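Local coordinates for protein Asp/Glu-specific dipeptidyl-peptidase (Flavobacterium psychrophilum, PDB 5JXF) that cleaves dipeptides from the N-terminus of oligopeptides as a serine peptidase of family S46, with strict specificity for aspartate or glutamate at the P1 position, at residues Ser450-Phe455 / Val506-Phe511; Phe192-Gln197 / Ala559-Tyr564. All coordinates share one frame; numbering follows the deposited sequence.

Contact 1. Residues Ser450-Phe455 / Val506-Phe511; sequences SQADFF and VDYANF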
loop_
_atom_site.group_PDB
_atom_site.type_symbol
_atom_site.label_atom_id
_atom_site.label_comp_id
_atom_site.label_asym_id
_atom_site.label_seq_id
_atom_site.Cartn_x
_atom_site.Cartn_y
_atom_site.Cartn_z
ATOM N N SER A 450 37.694 9.219 21.355
ATOM C CA SER A 450 36.296 9.146 20.953
ATOM C C SER A 450 36.160 8.505 19.576
ATOM O O SER A 450 35.074 8.084 19.186
ATOM C CB SER A 450 35.652 10.530 20.947
ATOM O OG SER A 450 36.129 11.300 19.861
ATOM N N GLN A 451 37.262 8.422 18.840
ATOM C CA GLN A 451 37.225 7.786 17.529
ATOM C C GLN A 451 37.349 6.273 17.642
ATOM O O GLN A 451 37.423 5.578 16.635
ATOM C CB GLN A 451 38.319 8.335 16.623
ATOM C CG GLN A 451 38.032 9.742 16.132
ATOM C CD GLN A 451 36.584 9.934 15.715
ATOM O OE1 GLN A 451 36.179 9.504 14.638
ATOM N NE2 GLN A 451 35.797 10.587 16.569
ATOM N N ALA A 452 37.359 5.777 18.876
ATOM C CA ALA A 452 37.426 4.346 19.137
ATOM C C ALA A 452 36.256 3.634 18.467
ATOM O O ALA A 452 36.431 2.877 17.510
ATOM C CB ALA A 452 37.429 4.075 20.639
ATOM N N ASP A 453 35.053 3.900 18.965
ATOM C CA ASP A 453 33.858 3.267 18.419
ATOM C C ASP A 453 33.555 3.722 16.984
ATOM O O ASP A 453 32.808 3.053 16.267
ATOM C CB ASP A 453 32.653 3.509 19.346
ATOM C CG ASP A 453 32.929 3.080 20.790
ATOM O OD1 ASP A 453 34.090 2.744 21.110
ATOM O OD2 ASP A 453 31.979 3.050 21.603
ATOM N N PHE A 454 34.129 4.848 16.563
ATOM C CA PHE A 454 33.984 5.286 15.179
ATOM C C PHE A 454 34.565 4.241 14.232
ATOM O O PHE A 454 33.937 3.873 13.234
ATOM C CB PHE A 454 34.668 6.641 14.953
ATOM C CG PHE A 454 34.694 7.082 13.503
ATOM C CD1 PHE A 454 33.654 7.825 12.967
ATOM C CD2 PHE A 454 35.768 6.756 12.672
ATOM C CE1 PHE A 454 33.683 8.235 11.633
ATOM C CE2 PHE A 454 35.793 7.161 11.344
ATOM C CZ PHE A 454 34.753 7.899 10.828
ATOM N N PHE A 455 35.768 3.771 14.549
ATOM C CA PHE A 455 36.452 2.790 13.714
ATOM C C PHE A 455 35.957 1.363 13.933
ATOM O O PHE A 455 36.148 0.512 13.063
ATOM C CB PHE A 455 37.964 2.853 13.946
ATOM C CG PHE A 455 38.613 4.032 13.299
ATOM C CD1 PHE A 455 38.847 4.046 11.932
ATOM C CD2 PHE A 455 38.971 5.140 14.052
ATOM C CE1 PHE A 455 39.437 5.138 11.326
ATOM C CE2 PHE A 455 39.564 6.241 13.456
ATOM C CZ PHE A 455 39.796 6.242 12.087
ATOM N N VAL A 506 41.442 6.228 7.220
ATOM C CA VAL A 506 40.739 4.958 7.018
ATOM C C VAL A 506 40.877 4.018 8.219
ATOM O O VAL A 506 39.964 3.264 8.526
ATOM C CB VAL A 506 41.234 4.212 5.741
ATOM C CG1 VAL A 506 40.946 5.030 4.488
ATOM C CG2 VAL A 506 42.716 3.866 5.840
ATOM N N ASP A 507 42.013 4.090 8.908
ATOM C CA ASP A 507 42.355 3.124 9.950
ATOM C C ASP A 507 42.654 3.820 11.285
ATOM O O ASP A 507 43.179 4.935 11.308
ATOM C CB ASP A 507 43.546 2.283 9.476
ATOM C CG ASP A 507 44.043 1.308 10.523
ATOM O OD1 ASP A 507 43.266 0.939 11.427
ATOM O OD2 ASP A 507 45.216 0.888 10.418
ATOM N N TYR A 508 42.310 3.167 12.393
ATOM C CA TYR A 508 42.487 3.761 13.716
ATOM C C TYR A 508 43.952 3.840 14.130
ATOM O O TYR A 508 44.403 4.858 14.662
ATOM C CB TYR A 508 41.720 2.972 14.764
ATOM C CG TYR A 508 41.600 3.684 16.091
ATOM C CD1 TYR A 508 41.601 5.073 16.164
ATOM C CD2 TYR A 508 41.493 2.968 17.274
ATOM C CE1 TYR A 508 41.484 5.726 17.377
ATOM C CE2 TYR A 508 41.377 3.611 18.490
ATOM C CZ TYR A 508 41.372 4.990 18.536
ATOM O OH TYR A 508 41.258 5.629 19.751
ATOM N N ALA A 509 44.675 2.746 13.912
ATOM C CA ALA A 509 46.103 2.699 14.181
ATOM C C ALA A 509 46.788 3.769 13.350
ATOM O O ALA A 509 47.667 4.491 13.828
ATOM C CB ALA A 509 46.661 1.332 13.863
ATOM N N ASN A 510 46.371 3.857 12.093
ATOM C CA ASN A 510 46.758 4.959 11.235
ATOM C C ASN A 510 46.429 6.298 11.908
ATOM O O ASN A 510 47.340 7.044 12.264
ATOM C CB ASN A 510 46.070 4.830 9.871
ATOM C CG ASN A 510 46.824 3.910 8.920
ATOM O OD1 ASN A 510 48.008 3.631 9.120
ATOM N ND2 ASN A 510 46.135 3.420 7.894
ATOM N N PHE A 511 45.140 6.581 12.101
ATOM C CA PHE A 511 44.676 7.856 12.667
ATOM C C PHE A 511 45.458 8.342 13.894
ATOM O O PHE A 511 45.720 9.539 14.016
ATOM C CB PHE A 511 43.190 7.763 13.026
ATOM C CG PHE A 511 42.625 9.026 13.640
ATOM C CD1 PHE A 511 42.342 10.132 12.860
ATOM C CD2 PHE A 511 42.367 9.095 15.004
ATOM C CE1 PHE A 511 41.819 11.280 13.433
ATOM C CE2 PHE A 511 41.843 10.240 15.576
ATOM C CZ PHE A 511 41.568 11.327 14.791
#
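Phe455 and Tyr508 bring the two backbones closest, their CA atoms 6.1 Å apart where helix 452-456 meets the first turn of helix 508-514. No hydrogen bond crosses between the segments; the Phe455 ring carries the contact. Tyr508 CB sits over one face of the Phe455 ring, 3.9 Å from its centroid and 28° off the normal, a CH-pi contact. Phe454 CD2 lies over the opposite face, sandwiching the ring. The Phe455 and Tyr508 rings are nearly parallel, planes 24° apart, but slid until they hardly overlap, and Phe455 CD2 meets Tyr508 CD1 at 3.4 Å. At the ring edge, Phe455 CE1 approaches Val506 O at 3.4 Å. Phe455 CZ lies 3.8 Å from Phe511 CB. With CG anti to the backbone N (chi1 -167°), Tyr508 sets one ring face, toward the rim, against Gln451 O and its outer end beside Ala452; the hydroxyl donates to Ile448 O. Gln451 CG lies 3.9 Å from Phe511 CE2. Asp507 N-caps helix 508-514, its OD1 accepting a weak bond from Ala509 N. Leu421 of helix 417-435 packs on Gln451, Phe455 and Phe511, and Phe511 also reaches Leu447 and Ile448 of helix 437-450, all within the helical part of the fold.

Contact 2. Residues Phe192-Gln197 / Ala559-Tyr564; sequences FFEGNQ and ALQRIY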
loop_
_atom_site.group_PDB
_atom_site.type_symbol
_atom_site.label_atom_id
_atom_site.label_comp_id
_atom_site.label_asym_id
_atom_site.label_seq_id
_atom_site.Cartn_x
_atom_site.Cartn_y
_atom_site.Cartn_z
ATOM N N PHE A 192 12.209 29.582 24.915
ATOM C CA PHE A 192 10.848 29.322 24.451
ATOM C C PHE A 192 10.316 30.447 23.555
ATOM O O PHE A 192 10.738 31.605 23.670
ATOM C CB PHE A 192 9.896 29.140 25.640
ATOM C CG PHE A 192 10.108 27.870 26.426
ATOM C CD1 PHE A 192 11.216 27.713 27.249
ATOM C CD2 PHE A 192 9.167 26.841 26.372
ATOM C CE1 PHE A 192 11.396 26.544 27.976
ATOM C CE2 PHE A 192 9.332 25.668 27.111
ATOM C CZ PHE A 192 10.443 25.513 27.908
ATOM N N PHE A 193 9.371 30.098 22.684
ATOM C CA PHE A 193 8.699 31.065 21.818
ATOM C C PHE A 193 9.708 31.909 21.049
ATOM O O PHE A 193 9.544 33.127 20.932
ATOM C CB PHE A 193 7.778 31.985 22.631
ATOM C CG PHE A 193 6.501 31.333 23.102
ATOM C CD1 PHE A 193 5.492 31.022 22.205
ATOM C CD2 PHE A 193 6.289 31.085 24.450
ATOM C CE1 PHE A 193 4.304 30.441 22.641
ATOM C CE2 PHE A 193 5.104 30.503 24.892
ATOM C CZ PHE A 193 4.112 30.177 23.984
ATOM N N GLU A 194 10.769 31.261 20.573
ATOM C CA GLU A 194 11.748 31.888 19.678
ATOM C C GLU A 194 12.553 32.981 20.376
ATOM O O GLU A 194 13.240 33.758 19.721
ATOM C CB GLU A 194 11.051 32.468 18.439
ATOM C CG GLU A 194 10.336 31.426 17.578
ATOM C CD GLU A 194 11.285 30.615 16.707
ATOM O OE1 GLU A 194 12.499 30.919 16.697
ATOM O OE2 GLU A 194 10.812 29.663 16.045
ATOM N N GLY A 195 12.458 33.041 21.700
ATOM C CA GLY A 195 13.242 33.986 22.479
ATOM C C GLY A 195 12.423 34.946 23.320
ATOM O O GLY A 195 12.980 35.785 24.038
ATOM N N ASN A 196 11.101 34.830 23.231
ATOM C CA ASN A 196 10.204 35.670 24.022
ATOM C C ASN A 196 10.094 35.217 25.473
ATOM O O ASN A 196 9.531 35.917 26.312
ATOM C CB ASN A 196 8.812 35.697 23.393
ATOM C CG ASN A 196 8.759 36.526 22.132
ATOM O OD1 ASN A 196 8.728 37.755 22.188
ATOM N ND2 ASN A 196 8.727 35.859 20.981
ATOM N N GLN A 197 10.625 34.039 25.774
ATOM C CA GLN A 197 10.512 33.496 27.122
ATOM C C GLN A 197 11.692 32.585 27.449
ATOM O O GLN A 197 12.184 31.862 26.588
ATOM C CB GLN A 197 9.183 32.740 27.283
ATOM C CG GLN A 197 8.974 32.138 28.667
ATOM C CD GLN A 197 7.611 31.486 28.843
ATOM O OE1 GLN A 197 6.855 31.309 27.885
ATOM N NE2 GLN A 197 7.288 31.137 30.084
ATOM N N ALA A 559 15.816 36.625 14.103
ATOM C CA ALA A 559 15.379 37.798 14.845
ATOM C C ALA A 559 13.977 38.182 14.417
ATOM O O ALA A 559 13.099 38.458 15.235
ATOM C CB ALA A 559 16.336 38.954 14.626
ATOM N N LEU A 560 13.769 38.191 13.115
ATOM C CA LEU A 560 12.462 38.488 12.570
ATOM C C LEU A 560 11.434 37.448 13.041
ATOM O O LEU A 560 10.293 37.781 13.370
ATOM C CB LEU A 560 12.550 38.542 11.050
ATOM C CG LEU A 560 13.131 39.757 10.326
ATOM C CD1 LEU A 560 13.367 39.375 8.888
ATOM C CD2 LEU A 560 12.215 40.971 10.407
ATOM N N GLN A 561 11.860 36.190 13.097
ATOM C CA GLN A 561 11.002 35.098 13.558
ATOM C C GLN A 561 10.636 35.262 15.038
ATOM O O GLN A 561 9.511 34.965 15.447
ATOM C CB GLN A 561 11.695 33.749 13.322
ATOM C CG GLN A 561 10.873 32.538 13.708
ATOM C CD GLN A 561 9.532 32.494 13.011
ATOM O OE1 GLN A 561 9.462 32.431 11.780
ATOM N NE2 GLN A 561 8.456 32.520 13.793
ATOM N N ARG A 562 11.588 35.743 15.833
ATOM C CA ARG A 562 11.323 36.061 17.231
ATOM C C ARG A 562 10.181 37.073 17.359
ATOM O O ARG A 562 9.311 36.930 18.223
ATOM C CB ARG A 562 12.588 36.595 17.912
ATOM C CG ARG A 562 12.385 37.054 19.354
ATOM C CD ARG A 562 13.704 37.393 20.040
ATOM N NE ARG A 562 14.283 38.639 19.535
ATOM C CZ ARG A 562 15.304 38.699 18.685
ATOM N NH1 ARG A 562 15.869 37.581 18.253
ATOM N NH2 ARG A 562 15.765 39.871 18.269
ATOM N N ILE A 563 10.182 38.084 16.488
ATOM C CA ILE A 563 9.172 39.143 16.522
ATOM C C ILE A 563 7.844 38.662 15.951
ATOM O O ILE A 563 6.771 39.001 16.460
ATOM C CB ILE A 563 9.631 40.379 15.741
ATOM C CG1 ILE A 563 10.883 40.974 16.377
ATOM C CG2 ILE A 563 8.526 41.430 15.674
ATOM C CD1 ILE A 563 11.403 42.182 15.634
ATOM N N TYR A 564 7.930 37.868 14.890
ATOM C CA TYR A 564 6.753 37.273 14.277
ATOM C C TYR A 564 6.002 36.434 15.312
ATOM O O TYR A 564 4.769 36.457 15.364
ATOM C CB TYR A 564 7.158 36.423 13.069
ATOM C CG TYR A 564 6.011 35.965 12.195
ATOM C CD1 TYR A 564 4.808 36.662 12.155
ATOM C CD2 TYR A 564 6.131 34.821 11.419
ATOM C CE1 TYR A 564 3.762 36.234 11.358
ATOM C CE2 TYR A 564 5.096 34.380 10.623
ATOM C CZ TYR A 564 3.913 35.084 10.594
ATOM O OH TYR A 564 2.887 34.635 9.793
#
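Asn196 and Arg562 make the one hydrogen bond between these segments: Asn196 ND2 donates to the backbone Arg562 O at 3.0 Å, with an N-H...O angle of 155°. The acceptor lies close to the amide plane; the donor is tilted 17° from the carbonyl plane. The same ND2 also donates to Phe193 O within its own turn, at 2.9 Å, so two carbonyls fix the rotation of the amide. Replacing Asn196 by an alanine would remove the amide and is likely to leave Arg562 O without this partner and Phe193 O with just one of its two donors, the backbone N. Beside it the Arg562 chain, with CG anti to its own backbone N and extended through chi2, lays CB and CG each 3.4 Å from Glu194 O. Glu194 turns to the neighbouring helix residue, its carboxyl carbon CD 3.6 Å from Gln561 CG, the two flat ends 49° apart. Gly195 lets the turn come this near, since a side chain there would press on Arg562 CD and, at its backbone angles, on the preceding carbonyl O. Behind them, Asn196 and Gln197 both face Phe192 in a classic beta bulge. Phe192 O takes Gly195 N and Gln197 N from opposite faces of its plane, setting the connection between strands 186-192 and 197-214. Further along helix 547-571, Phe193 packs on Met565 and Leu569. Across these segments the glutamate and arginine form no salt bridge: the turn is joined to the helix by one amide-to-carbonyl bond and by methylene groups of Arg562 and Gln561 lying against the carbonyl and carboxylate of Glu194.

In the fold
Contacts 1 and 2 lie far apart, centres about 42 Å from each other and nearest atoms about 30 Å, with no touch between them. Along the chain, contact 1 is nested inside the long loop closed by contact 2. The former joins helices to one another; the latter brings helix 547-571 against a beta turn. That turn leads into strand 197-214, which pairs with strand 239-245 and through it with strand 95-98, the strands that Asp237 precedes and His101 follows. These two and Ser662 probably form the charge relay. Neither contact reaches the bound Arg-Asp dipeptide, whose pocket includes residues such as Asn343 and Arg680.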